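Thioredoxin-like protein (Bacteroides caccae ATCC 43185, PDB 4YOD) is of unknown function but probably works as a thiol-disulfide oxidoreductase, with a thioredoxin-fold domain joined to an all-helical domain. Local coordinates at residues R85-K90 with S127-E132; H37-V42 with V61-I66; A19-M24 with A31-K36; I55-W60 with T97-K102. All coordinates share one frame; numbering follows the deposited sequence. Where two conformers were deposited one is given.

Overall arrangement
All four contacts lie in the helical part of the chain, apart from the thioredoxin-fold part, where a CxxC pair at the start of helix 187-197 is the probable redox site. Contacts 2 and 4 share helix 53-66, and their centres are about 11 Å apart. They meet where Tyr-38 OH bonds Ala-59 O and where Trp-39 packs on Trp-60. Contact 3 lies about 12 Å from contact 2, centre to centre, and joins it through Leu-34, Val-35 and Ile-66. Contact 1 is more remote, about 20 Å from contact 2 between centres, yet Arg-85 reaches across to Trp-39 O and Val-42 O. Contacts 1 and 4 do not touch, their nearest atoms being about 5 Å apart.

Contact 1: residues R85-K90 with S127-E132; sequences RTNVDK and SPVLEE
Asn-87 and Ser-127 meet through their side chains, where the loop between helices 72-85 and 90-105 faces the loop between helices 114-125 and 132-146. Ser-127 OG donates to Asn-87 OD1 over 2.7 Å, lying in the carbonyl plane with a C=O...OG angle of 155°. The same OG accepts from Val-129 N at 3.1 Å, which makes an ST turn and leaves the hydroxyl hydrogen for the asparagine. Asn-87 ND2 turns back to Asp-84 O, fixing the flip of the amide. Around OD1 pack Pro-128 CD at 3.5 Å and Val-129 CG2 at 3.4 Å. An alanine here would probably leave the Ser-127 hydroxyl without its acceptor and open a gap beside Pro-128 and Val-129.

Lys-90, just after the N-cap Asp-89 of helix 90-105, passes the carbonyl oxygen of Val-129. Its CB stands back, but CG, set anti to the backbone N (chi1 -171°), starts the chain toward the other loop. CD then passes 3.4 Å from Val-129 O and CE lies 3.5 Å from it. A bend at chi4 (40°) brings NZ to a weak bond of 3.3 Å with that same Val-129 O, close to Leu-130 CD2. The stronger partner of NZ is Glu-134 OE1, a salt bridge to helix 132-146; that oxygen also accepts from Glu-131 N. One short hydroxyl-to-amide bond is thus the stronger of the two direct polar links between the loops, while the ammonium, with its main partner beyond them, probably adds a looser, solvent-exposed tie.

Contact 2: residues H37-V42 with V61-I66; sequences HYWDNV and VDYCDI
Tyr-63 of helix 53-66 stands against two neighbouring aromatics, Tyr-38 and Trp-39, from the loop that follows helix 27-37. Trp-39 meets it edge to face: NE1 sits 3.2 Å above the plane of the Tyr-63 ring, over its centre, with the ring planes at 73°. The indole N-H group is therefore placed on the pi cloud of the phenol. Tyr-38 takes a different pose. Its ring is inclined by 38° to that of Tyr-63, neither stacked nor edge-on, and Tyr-38 CD2 lies 3.5 Å from Tyr-63 CD1. Tyr-63 CB comes over the face of Tyr-38 as a CH-pi contact, 4.0 Å from the ring centroid. Tyr-63 CG is anti to the backbone N (chi1 -178°); beyond it, CD1 meets Tyr-38 and the ring face receives Trp-39 NE1.

The three rings form an aromatic cluster that ties the loop, folded as two type I turns, to helix 53-66 inside the helical domain. Beside it, Ile-66 CD1 packs 3.6 Å from Tyr-38 CD1. The two phenol oxygens find polar partners outside the cluster: Tyr-63 OH bonds Thr-82 OG1, and Tyr-38 OH bonds Ala-59 O one turn back on helix 53-66. A water donates to Tyr-38 OH at 2.9 Å and also to Asp-62 OD2, bridging the two side chains. His-37 ND1 donates to Asp-40 OD2 over 2.8 Å, on the syn side but tilted out of the carboxylate plane.

Contact 3: residues A19-M24 with A31-K36; sequences AIPQIM and AEFLVK
Ile-20 and Phe-33 have CA atoms 7.2 Å apart where the irregular segment 19-24, closed by a type I turn from Pro-21 to Met-24, runs beside helix 27-37. Phe-33 is central: its CG, anti to the backbone N (chi1 -176°), starts the side chain out toward the segment. Pro-21 CD stands over the middle of one ring face, 4.3 Å from the centroid and 9° off the normal, a CH-pi contact; the ring of His-37 stacks on the opposite face. Ile-20 CG1 touches Phe-33 CD2 at 3.8 Å, the two side chains sliding past each other in opposite directions, and Ile-20 CD1 reaches on to Leu-34 CD1 at 4.2 Å. On the same side of the ring plane as Pro-21, but nearer CB, Met-24, a selenomethionine, crosses Phe-33 at about a right angle. Its SE lies 3.7 Å from Phe-33 CB, and a bend at chi3 leaves CE 3.7 Å from Phe-33 CD1. Ala-19 O approaches Phe-33 CE2 at 3.6 Å. Met-24 O accepts from Arg-30 NH1 of helix 27-37. With SE placed obliquely to the ring, this is a Met-aromatic contact, set in an apolar patch that packs the segment preceding helix 27-37 against that helix at the surface.

Contact 4: residues I55-W60 with T97-K102; sequences ITEQAW and TDLADK
Trp-60 and Leu-99 slide past each other in opposite directions between helices 53-66 and 90-105. Leu-99 CB stands 3.8 Å above the indole plane, offset toward the rim, as a CH-pi contact with the five-membered ring. Leu-99 CD1 runs back to Trp-60 CB at 3.7 Å, so the leucine covers the tryptophan from the indole to its root. On the six-membered ring, Trp-60 CZ2 meets Ala-100 CB at 3.7 Å, approached obliquely. The other branch of the leucine, CD2, turns to Glu-57 and lies 3.8 Å from its CD; the two side chains cross at a slant.

Glu-57 is extended, with CG anti to the backbone N (chi1 -179°), and crosses Lys-102 at about a right angle. Lys-102 NZ donates to Glu-57 OE2 over 2.8 Å in a salt bridge that uses the syn lone pair. The same OE2 is bonded by Tyr-103 OH, its stronger partner, so one oxygen serves two donors from helix 90-105. An alanine in place of Glu-57 would probably leave the Lys-102 ammonium without this opposite charge, Tyr-103 OH without its mate, and Leu-99 CD2 uncovered on one side.

Further round, Trp-60 also touches Ile-83 of helix 72-85 and Trp-39, which places it among several elements of the core. The local helix axes cross at -54°, 10.9 Å apart at their closest. A buried leucine-tryptophan contact edged by a more exposed ion pair is thus how these helices pack in an all-helical domain, consistent with its grouping with TPR-like helical families.

Contact 1: residues R85-K90 with S127-E132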
loop_
_atom_site.group_PDB
_atom_site.type_symbol
_atom_site.label_atom_id
_atom_site.label_comp_id
_atom_site.label_asym_id
_atom_site.label_seq_id
_atom_site.Cartn_x
_atom_site.Cartn_y
_atom_site.Cartn_z
ATOM N N ARG A 85 -11.265 -5.476 20.044
ATOM C CA ARG A 85 -11.046 -5.326 21.488
ATOM C C ARG A 85 -11.092 -3.869 21.939
ATOM O O ARG A 85 -11.463 -3.616 23.075
ATOM C CB ARG A 85 -9.685 -5.919 21.894
ATOM C CG ARG A 85 -9.692 -7.443 22.085
ATOM C CD ARG A 85 -8.417 -7.904 22.798
ATOM N NE ARG A 85 -8.395 -7.447 24.196
ATOM C CZ ARG A 85 -7.311 -7.387 24.962
ATOM N NH1 ARG A 85 -6.132 -7.774 24.490
ATOM N NH2 ARG A 85 -7.395 -6.934 26.208
ATOM N N THR A 86 -10.698 -2.912 21.070
ATOM C CA THR A 86 -10.632 -1.496 21.462
ATOM C C THR A 86 -12.024 -0.836 21.516
ATOM O O THR A 86 -12.136 0.273 22.023
ATOM C CB THR A 86 -9.658 -0.706 20.578
ATOM O OG1 THR A 86 -10.243 -0.478 19.314
ATOM C CG2 THR A 86 -8.301 -1.373 20.442
ATOM N N ASN A 87 -13.079 -1.530 21.032
ATOM C CA ASN A 87 -14.476 -1.078 21.087
ATOM C C ASN A 87 -14.956 -0.885 22.542
ATOM O O ASN A 87 -16.018 -0.307 22.761
ATOM C CB ASN A 87 -15.387 -2.069 20.373
ATOM C CG ASN A 87 -15.359 -1.897 18.882
ATOM O OD1 ASN A 87 -15.670 -0.832 18.349
ATOM N ND2 ASN A 87 -14.999 -2.936 18.176
ATOM N N VAL A 88 -14.173 -1.339 23.526
ATOM C CA VAL A 88 -14.514 -1.167 24.954
ATOM C C VAL A 88 -14.482 0.326 25.379
ATOM O O VAL A 88 -15.093 0.691 26.383
ATOM C CB VAL A 88 -13.627 -2.017 25.897
ATOM C CG1 VAL A 88 -13.950 -3.500 25.753
ATOM C CG2 VAL A 88 -12.139 -1.748 25.667
ATOM N N ASP A 89 -13.761 1.174 24.632
ATOM C CA ASP A 89 -13.659 2.601 24.948
ATOM C C ASP A 89 -13.485 3.367 23.650
ATOM O O ASP A 89 -12.503 3.154 22.939
ATOM C CB ASP A 89 -12.485 2.864 25.932
ATOM C CG ASP A 89 -12.424 4.278 26.482
ATOM O OD1 ASP A 89 -12.226 5.221 25.681
ATOM O OD2 ASP A 89 -12.512 4.439 27.723
ATOM N N LYS A 90 -14.431 4.265 23.347
ATOM C CA LYS A 90 -14.439 5.058 22.109
ATOM C C LYS A 90 -13.142 5.871 21.914
ATOM O O LYS A 90 -12.646 5.957 20.800
ATOM C CB LYS A 90 -15.660 5.994 22.095
ATOM C CG LYS A 90 -15.873 6.691 20.760
ATOM C CD LYS A 90 -17.283 7.276 20.638
ATOM C CE LYS A 90 -17.439 8.241 19.478
ATOM N NZ LYS A 90 -16.724 7.781 18.261
ATOM N N SER A 127 -17.841 -1.254 13.469
ATOM C CA SER A 127 -17.721 -0.846 14.867
ATOM C C SER A 127 -19.013 -0.281 15.465
ATOM O O SER A 127 -19.562 0.692 14.960
ATOM C CB SER A 127 -16.600 0.169 15.031
ATOM O OG SER A 127 -16.591 0.705 16.351
ATOM N N PRO A 128 -19.422 -0.800 16.640
ATOM C CA PRO A 128 -20.597 -0.230 17.320
ATOM C C PRO A 128 -20.287 1.086 18.084
ATOM O O PRO A 128 -21.215 1.709 18.593
ATOM C CB PRO A 128 -21.010 -1.350 18.275
ATOM C CG PRO A 128 -19.758 -2.070 18.579
ATOM C CD PRO A 128 -18.845 -1.929 17.404
ATOM N N VAL A 129 -19.015 1.517 18.180
ATOM C CA VAL A 129 -18.686 2.766 18.890
ATOM C C VAL A 129 -18.630 3.966 17.939
ATOM O O VAL A 129 -18.594 5.093 18.429
ATOM C CB VAL A 129 -17.412 2.718 19.773
ATOM C CG1 VAL A 129 -17.551 1.675 20.875
ATOM C CG2 VAL A 129 -16.131 2.516 18.952
ATOM N N LEU A 130 -18.623 3.743 16.608
ATOM C CA LEU A 130 -18.578 4.858 15.666
ATOM C C LEU A 130 -19.965 5.289 15.233
ATOM O O LEU A 130 -20.809 4.444 14.923
ATOM C CB LEU A 130 -17.733 4.550 14.406
ATOM C CG LEU A 130 -16.224 4.330 14.547
ATOM C CD1 LEU A 130 -15.578 4.083 13.166
ATOM C CD2 LEU A 130 -15.518 5.506 15.265
ATOM N N GLU A 131 -20.170 6.618 15.148
ATOM C CA GLU A 131 -21.387 7.253 14.632
ATOM C C GLU A 131 -21.390 7.070 13.120
ATOM O O GLU A 131 -20.322 6.846 12.540
ATOM C CB GLU A 131 -21.423 8.748 15.005
ATOM C CG GLU A 131 -21.498 9.043 16.500
ATOM C CD GLU A 131 -22.776 8.632 17.210
ATOM O OE1 GLU A 131 -23.878 8.914 16.681
ATOM O OE2 GLU A 131 -22.672 8.046 18.311
ATOM N N GLU A 132 -22.551 7.150 12.474
ATOM C CA GLU A 132 -22.621 6.967 11.026
ATOM C C GLU A 132 -21.669 7.945 10.246
ATOM O O GLU A 132 -21.014 7.500 9.299
ATOM C CB GLU A 132 -24.073 7.054 10.516
ATOM C CG GLU A 132 -24.810 8.313 10.915
ATOM C CD GLU A 132 -26.326 8.286 10.842
ATOM O OE1 GLU A 132 -26.890 7.642 9.926
ATOM O OE2 GLU A 132 -26.948 8.958 11.694
#

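Contact 2: residues H37-V42 with V61-I66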
loop_
_atom_site.group_PDB
_atom_site.type_symbol
_atom_site.label_atom_id
_atom_site.label_comp_id
_atom_site.label_asym_id
_atom_site.label_seq_id
_atom_site.Cartn_x
_atom_site.Cartn_y
_atom_site.Cartn_z
ATOM N N HIS A 37 -0.989 -13.441 20.945
ATOM C CA HIS A 37 -1.054 -13.081 22.360
ATOM C C HIS A 37 -0.417 -11.724 22.690
ATOM O O HIS A 37 -0.398 -11.339 23.859
ATOM C CB HIS A 37 -0.369 -14.187 23.190
ATOM C CG HIS A 37 -1.049 -15.513 23.056
ATOM N ND1 HIS A 37 -1.916 -15.976 24.031
ATOM C CD2 HIS A 37 -1.015 -16.405 22.039
ATOM C CE1 HIS A 37 -2.372 -17.139 23.581
ATOM N NE2 HIS A 37 -1.862 -17.435 22.382
ATOM N N TYR A 38 0.028 -10.977 21.671
ATOM C CA TYR A 38 0.744 -9.698 21.799
ATOM C C TYR A 38 0.117 -8.723 22.781
ATOM O O TYR A 38 0.858 -8.128 23.566
ATOM C CB TYR A 38 0.876 -9.005 20.421
ATOM C CG TYR A 38 1.863 -7.857 20.421
ATOM C CD1 TYR A 38 3.229 -8.087 20.280
ATOM C CD2 TYR A 38 1.441 -6.549 20.650
ATOM C CE1 TYR A 38 4.149 -7.039 20.329
ATOM C CE2 TYR A 38 2.349 -5.492 20.691
ATOM C CZ TYR A 38 3.703 -5.745 20.533
ATOM O OH TYR A 38 4.608 -4.720 20.585
ATOM N N TRP A 39 -1.223 -8.547 22.718
ATOM C CA TRP A 39 -1.968 -7.568 23.501
ATOM C C TRP A 39 -2.686 -8.144 24.723
ATOM O O TRP A 39 -3.466 -7.425 25.346
ATOM C CB TRP A 39 -3.009 -6.887 22.576
ATOM C CG TRP A 39 -2.388 -6.142 21.424
ATOM C CD1 TRP A 39 -2.271 -6.576 20.139
ATOM C CD2 TRP A 39 -1.737 -4.860 21.476
ATOM N NE1 TRP A 39 -1.654 -5.617 19.367
ATOM C CE2 TRP A 39 -1.299 -4.560 20.165
ATOM C CE3 TRP A 39 -1.517 -3.914 22.499
ATOM C CZ2 TRP A 39 -0.651 -3.357 19.844
ATOM C CZ3 TRP A 39 -0.868 -2.724 22.183
ATOM C CH2 TRP A 39 -0.431 -2.461 20.871
ATOM N N ASP A 40 -2.431 -9.413 25.068
ATOM C CA ASP A 40 -3.074 -10.115 26.182
ATOM C C ASP A 40 -2.975 -9.400 27.546
ATOM O O ASP A 40 -3.907 -9.513 28.340
ATOM C CB ASP A 40 -2.463 -11.518 26.335
ATOM C CG ASP A 40 -2.996 -12.584 25.389
ATOM O OD1 ASP A 40 -3.675 -12.221 24.400
ATOM O OD2 ASP A 40 -2.740 -13.786 25.646
ATOM N N ASN A 41 -1.865 -8.684 27.818
ATOM C CA ASN A 41 -1.645 -8.032 29.116
ATOM C C ASN A 41 -1.985 -6.546 29.104
ATOM O O ASN A 41 -1.635 -5.822 30.034
ATOM C CB ASN A 41 -0.206 -8.257 29.572
ATOM C CG ASN A 41 0.079 -9.711 29.825
ATOM O OD1 ASN A 41 -0.829 -10.534 30.000
ATOM N ND2 ASN A 41 1.332 -10.067 29.825
ATOM N N VAL A 42 -2.737 -6.120 28.102
ATOM C CA VAL A 42 -3.155 -4.729 27.939
ATOM C C VAL A 42 -4.655 -4.591 28.291
ATOM O O VAL A 42 -5.459 -5.452 27.938
ATOM C CB VAL A 42 -2.823 -4.258 26.492
ATOM C CG1 VAL A 42 -3.452 -2.905 26.161
ATOM C CG2 VAL A 42 -1.303 -4.203 26.281
ATOM N N VAL A 61 4.080 0.038 16.981
ATOM C CA VAL A 61 5.134 -0.039 15.954
ATOM C C VAL A 61 5.746 -1.470 15.934
ATOM O O VAL A 61 5.870 -2.066 14.857
ATOM C CB VAL A 61 6.202 1.072 16.193
ATOM C CG1 VAL A 61 7.509 0.824 15.423
ATOM C CG2 VAL A 61 5.637 2.433 15.859
ATOM N N ASP A 62 6.116 -2.000 17.119
ATOM C CA ASP A 62 6.675 -3.350 17.275
ATOM C C ASP A 62 5.665 -4.438 16.838
ATOM O O ASP A 62 6.072 -5.427 16.242
ATOM C CB ASP A 62 7.152 -3.589 18.699
ATOM C CG ASP A 62 8.409 -2.798 19.036
ATOM O OD1 ASP A 62 9.166 -2.452 18.095
ATOM O OD2 ASP A 62 8.623 -2.510 20.232
ATOM N N TYR A 63 4.366 -4.221 17.075
ATOM C CA TYR A 63 3.304 -5.127 16.629
ATOM C C TYR A 63 3.249 -5.180 15.099
ATOM O O TYR A 63 3.229 -6.269 14.530
ATOM C CB TYR A 63 1.946 -4.663 17.180
ATOM C CG TYR A 63 0.771 -5.550 16.824
ATOM C CD1 TYR A 63 0.707 -6.873 17.270
ATOM C CD2 TYR A 63 -0.335 -5.036 16.149
ATOM C CE1 TYR A 63 -0.387 -7.685 16.965
ATOM C CE2 TYR A 63 -1.473 -5.812 15.922
ATOM C CZ TYR A 63 -1.493 -7.137 16.329
ATOM O OH TYR A 63 -2.613 -7.901 16.078
ATOM N N CYS A 64 3.255 -4.011 14.425
ATOM C CA CYS A 64 3.227 -3.977 12.954
ATOM C C CYS A 64 4.435 -4.748 12.364
ATOM O O CYS A 64 4.280 -5.393 11.327
ATOM C CB CYS A 64 3.170 -2.542 12.436
ATOM S SG CYS A 64 1.675 -1.638 12.925
ATOM N N ASP A 65 5.607 -4.708 13.036
ATOM C CA ASP A 65 6.817 -5.408 12.594
ATOM C C ASP A 65 6.671 -6.946 12.683
ATOM O O ASP A 65 7.038 -7.652 11.738
ATOM C CB ASP A 65 8.042 -4.950 13.416
ATOM C CG ASP A 65 8.781 -3.742 12.859
ATOM O OD1 ASP A 65 8.774 -3.557 11.618
ATOM O OD2 ASP A 65 9.420 -3.014 13.657
ATOM N N ILE A 66 6.147 -7.470 13.818
ATOM C CA ILE A 66 6.006 -8.929 14.004
ATOM C C ILE A 66 4.899 -9.524 13.106
ATOM O O ILE A 66 4.956 -10.715 12.796
ATOM C CB ILE A 66 5.850 -9.374 15.480
ATOM C CG1 ILE A 66 4.564 -8.831 16.128
ATOM C CG2 ILE A 66 7.106 -9.021 16.292
ATOM C CD1 ILE A 66 4.005 -9.685 17.188
HETATM O O HOH W 1 7.118 -4.725 21.955
#

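Contact 3: residues A19-M24 with A31-K36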
loop_
_atom_site.group_PDB
_atom_site.type_symbol
_atom_site.label_atom_id
_atom_site.label_comp_id
_atom_site.label_asym_id
_atom_site.label_seq_id
_atom_site.Cartn_x
_atom_site.Cartn_y
_atom_site.Cartn_z
ATOM N N ALA A 19 4.916 -14.451 27.740
ATOM C CA ALA A 19 6.079 -15.341 27.714
ATOM C C ALA A 19 5.880 -16.502 26.727
ATOM O O ALA A 19 4.894 -17.237 26.826
ATOM C CB ALA A 19 6.354 -15.878 29.111
ATOM N N ILE A 20 6.821 -16.655 25.774
ATOM C CA ILE A 20 6.812 -17.739 24.779
ATOM C C ILE A 20 7.360 -19.030 25.450
ATOM O O ILE A 20 8.474 -19.003 25.978
ATOM C CB ILE A 20 7.609 -17.361 23.490
ATOM C CG1 ILE A 20 6.998 -16.129 22.792
ATOM C CG2 ILE A 20 7.715 -18.551 22.514
ATOM C CD1 ILE A 20 8.013 -15.271 22.053
ATOM N N PRO A 21 6.601 -20.158 25.422
ATOM C CA PRO A 21 7.089 -21.401 26.069
ATOM C C PRO A 21 8.315 -22.012 25.382
ATOM O O PRO A 21 8.473 -21.869 24.168
ATOM C CB PRO A 21 5.890 -22.355 25.983
ATOM C CG PRO A 21 4.716 -21.520 25.568
ATOM C CD PRO A 21 5.258 -20.343 24.827
ATOM N N GLN A 22 9.172 -22.718 26.161
ATOM C CA GLN A 22 10.406 -23.359 25.678
ATOM C C GLN A 22 10.122 -24.540 24.727
ATOM O O GLN A 22 10.947 -24.810 23.852
ATOM C CB GLN A 22 11.295 -23.825 26.848
ATOM C CG GLN A 22 12.796 -23.787 26.525
ATOM C CD GLN A 22 13.703 -24.390 27.593
ATOM O OE1 GLN A 22 13.517 -25.529 28.045
ATOM N NE2 GLN A 22 14.764 -23.670 27.962
ATOM N N ILE A 23 8.955 -25.221 24.878
ATOM C CA ILE A 23 8.528 -26.355 24.031
ATOM C C ILE A 23 8.277 -25.889 22.589
ATOM O O ILE A 23 8.355 -26.700 21.658
ATOM C CB ILE A 23 7.285 -27.109 24.582
ATOM C CG1 ILE A 23 6.148 -26.132 25.003
ATOM C CG2 ILE A 23 7.682 -28.084 25.699
ATOM C CD1 ILE A 23 4.756 -26.593 24.673
HETATM N N MSE A 24 7.969 -24.592 22.411
HETATM C CA MSE A 24 7.748 -24.026 21.089
HETATM C C MSE A 24 9.094 -23.698 20.466
HETATM O O MSE A 24 9.689 -22.653 20.745
HETATM C CB MSE A 24 6.828 -22.806 21.152
HETATM C CG MSE A 24 5.422 -23.125 20.722
HETATM SE SE MSE A 24 4.354 -21.531 20.855
HETATM C CE MSE A 24 3.056 -22.189 22.184
ATOM N N ALA A 31 6.499 -17.286 16.017
ATOM C CA ALA A 31 6.032 -16.061 15.357
ATOM C C ALA A 31 4.517 -15.938 15.494
ATOM O O ALA A 31 4.030 -14.855 15.822
ATOM C CB ALA A 31 6.438 -16.060 13.888
ATOM N N GLU A 32 3.783 -17.065 15.294
ATOM C CA GLU A 32 2.319 -17.146 15.420
ATOM C C GLU A 32 1.882 -16.852 16.872
ATOM O O GLU A 32 0.947 -16.070 17.067
ATOM C CB GLU A 32 1.804 -18.525 14.959
ATOM C CG GLU A 32 0.287 -18.639 14.941
ATOM C CD GLU A 32 -0.287 -19.997 14.579
ATOM O OE1 GLU A 32 0.273 -21.031 15.017
ATOM O OE2 GLU A 32 -1.337 -20.022 13.896
ATOM N N PHE A 33 2.556 -17.459 17.880
ATOM C CA PHE A 33 2.230 -17.227 19.297
ATOM C C PHE A 33 2.372 -15.733 19.667
ATOM O O PHE A 33 1.505 -15.182 20.347
ATOM C CB PHE A 33 3.115 -18.081 20.229
ATOM C CG PHE A 33 2.744 -17.941 21.690
ATOM C CD1 PHE A 33 1.764 -18.748 22.257
ATOM C CD2 PHE A 33 3.339 -16.963 22.485
ATOM C CE1 PHE A 33 1.401 -18.600 23.599
ATOM C CE2 PHE A 33 2.964 -16.806 23.823
ATOM C CZ PHE A 33 2.002 -17.630 24.373
ATOM N N LEU A 34 3.469 -15.102 19.229
ATOM C CA LEU A 34 3.779 -13.704 19.523
ATOM C C LEU A 34 2.702 -12.764 18.971
ATOM O O LEU A 34 2.290 -11.844 19.678
ATOM C CB LEU A 34 5.166 -13.347 18.964
ATOM C CG LEU A 34 5.809 -12.019 19.404
ATOM C CD1 LEU A 34 5.797 -11.845 20.938
ATOM C CD2 LEU A 34 7.235 -11.916 18.878
ATOM N N VAL A 35 2.227 -13.013 17.735
ATOM C CA VAL A 35 1.195 -12.202 17.101
ATOM C C VAL A 35 -0.143 -12.363 17.849
ATOM O O VAL A 35 -0.761 -11.359 18.213
ATOM C CB VAL A 35 1.066 -12.542 15.582
ATOM C CG1 VAL A 35 -0.277 -12.100 15.006
ATOM C CG2 VAL A 35 2.213 -11.938 14.771
ATOM N N LYS A 36 -0.573 -13.607 18.090
ATOM C CA LYS A 36 -1.869 -13.900 18.683
ATOM C C LYS A 36 -2.046 -13.393 20.114
ATOM O O LYS A 36 -3.136 -12.923 20.438
ATOM C CB LYS A 36 -2.151 -15.403 18.621
ATOM C CG LYS A 36 -2.670 -15.819 17.234
ATOM C CD LYS A 36 -2.768 -17.332 17.055
ATOM C CE LYS A 36 -3.298 -17.692 15.685
ATOM N NZ LYS A 36 -3.470 -19.160 15.519
#

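Contact 4: residues I55-W60 with T97-K102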
loop_
_atom_site.group_PDB
_atom_site.type_symbol
_atom_site.label_atom_id
_atom_site.label_comp_id
_atom_site.label_asym_id
_atom_site.label_seq_id
_atom_site.Cartn_x
_atom_site.Cartn_y
_atom_site.Cartn_z
ATOM N N ILE A 55 5.045 5.030 25.131
ATOM C CA ILE A 55 5.118 3.584 25.360
ATOM C C ILE A 55 4.106 2.828 24.464
ATOM O O ILE A 55 4.480 1.856 23.791
ATOM C CB ILE A 55 4.918 3.249 26.861
ATOM C CG1 ILE A 55 6.157 3.746 27.673
ATOM C CG2 ILE A 55 4.715 1.728 27.041
ATOM C CD1 ILE A 55 6.041 3.688 29.214
ATOM N N THR A 56 2.837 3.266 24.470
ATOM C CA THR A 56 1.777 2.644 23.685
ATOM C C THR A 56 2.090 2.693 22.170
ATOM O O THR A 56 1.884 1.692 21.485
ATOM C CB THR A 56 0.429 3.304 23.998
ATOM O OG1 THR A 56 0.317 3.425 25.415
ATOM C CG2 THR A 56 -0.755 2.502 23.449
ATOM N N GLU A 57 2.579 3.843 21.650
ATOM C CA GLU A 57 2.847 3.940 20.212
ATOM C C GLU A 57 4.021 3.013 19.812
ATOM O O GLU A 57 3.952 2.372 18.765
ATOM C CB GLU A 57 3.107 5.398 19.796
ATOM C CG GLU A 57 3.363 5.611 18.307
ATOM C CD GLU A 57 3.301 7.067 17.883
ATOM O OE1 GLU A 57 2.977 7.931 18.728
ATOM O OE2 GLU A 57 3.577 7.350 16.699
ATOM N N GLN A 58 5.062 2.906 20.663
ATOM C CA GLN A 58 6.186 2.022 20.362
ATOM C C GLN A 58 5.729 0.553 20.370
ATOM O O GLN A 58 6.185 -0.220 19.527
ATOM C CB GLN A 58 7.377 2.255 21.302
ATOM C CG GLN A 58 8.663 1.512 20.895
ATOM C CD GLN A 58 9.028 1.663 19.435
ATOM O OE1 GLN A 58 9.021 2.761 18.865
ATOM N NE2 GLN A 58 9.366 0.548 18.799
ATOM N N ALA A 59 4.782 0.195 21.264
ATOM C CA ALA A 59 4.169 -1.139 21.314
ATOM C C ALA A 59 3.420 -1.422 19.996
ATOM O O ALA A 59 3.551 -2.520 19.444
ATOM C CB ALA A 59 3.209 -1.241 22.494
ATOM N N TRP A 60 2.702 -0.407 19.462
ATOM C CA TRP A 60 1.981 -0.526 18.182
ATOM C C TRP A 60 2.978 -0.736 17.015
ATOM O O TRP A 60 2.733 -1.584 16.172
ATOM C CB TRP A 60 1.076 0.683 17.908
ATOM C CG TRP A 60 0.367 0.588 16.580
ATOM C CD1 TRP A 60 0.744 1.171 15.402
ATOM C CD2 TRP A 60 -0.751 -0.260 16.269
ATOM N NE1 TRP A 60 -0.107 0.780 14.383
ATOM C CE2 TRP A 60 -1.033 -0.098 14.890
ATOM C CE3 TRP A 60 -1.571 -1.113 17.035
ATOM C CZ2 TRP A 60 -2.101 -0.755 14.261
ATOM C CZ3 TRP A 60 -2.628 -1.758 16.416
ATOM C CH2 TRP A 60 -2.884 -1.582 15.045
ATOM N N THR A 97 -6.909 3.246 16.124
ATOM C CA THR A 97 -7.189 3.287 14.680
ATOM C C THR A 97 -6.420 4.436 14.013
ATOM O O THR A 97 -6.052 4.317 12.833
ATOM C CB THR A 97 -8.694 3.349 14.360
ATOM O OG1 THR A 97 -9.317 4.453 15.023
ATOM C CG2 THR A 97 -9.408 2.048 14.683
ATOM N N ASP A 98 -6.165 5.521 14.757
ATOM C CA ASP A 98 -5.367 6.649 14.248
ATOM C C ASP A 98 -3.905 6.208 14.074
ATOM O O ASP A 98 -3.289 6.559 13.062
ATOM C CB ASP A 98 -5.470 7.872 15.153
ATOM C CG ASP A 98 -4.623 9.038 14.686
ATOM O OD1 ASP A 98 -4.983 9.656 13.651
ATOM O OD2 ASP A 98 -3.573 9.301 15.321
ATOM N N LEU A 99 -3.359 5.410 15.025
ATOM C CA LEU A 99 -2.009 4.845 14.881
ATOM C C LEU A 99 -1.921 3.926 13.650
ATOM O O LEU A 99 -0.903 3.936 12.965
ATOM C CB LEU A 99 -1.579 4.046 16.120
ATOM C CG LEU A 99 -1.245 4.831 17.407
ATOM C CD1 LEU A 99 -0.722 3.897 18.452
ATOM C CD2 LEU A 99 -0.207 5.937 17.167
ATOM N N ALA A 100 -2.983 3.117 13.388
ATOM C CA ALA A 100 -3.060 2.222 12.214
ATOM C C ALA A 100 -2.981 3.034 10.922
ATOM O O ALA A 100 -2.257 2.645 10.024
ATOM C CB ALA A 100 -4.340 1.405 12.248
ATOM N N ASP A 101 -3.644 4.199 10.862
ATOM C CA ASP A 101 -3.582 5.108 9.704
ATOM C C ASP A 101 -2.128 5.630 9.565
ATOM O O ASP A 101 -1.479 5.398 8.536
ATOM C CB ASP A 101 -4.602 6.263 9.894
ATOM C CG ASP A 101 -4.646 7.364 8.842
ATOM O OD1 ASP A 101 -3.934 7.251 7.826
ATOM O OD2 ASP A 101 -5.451 8.300 9.001
ATOM N N LYS A 102 -1.595 6.256 10.637
ATOM C CA LYS A 102 -0.242 6.823 10.673
ATOM C C LYS A 102 0.846 5.855 10.169
ATOM O O LYS A 102 1.733 6.284 9.434
ATOM C CB LYS A 102 0.106 7.276 12.110
ATOM C CG LYS A 102 1.443 7.987 12.250
ATOM C CD LYS A 102 1.634 8.507 13.663
ATOM C CE LYS A 102 2.997 9.135 13.862
ATOM N NZ LYS A 102 3.143 9.680 15.242
#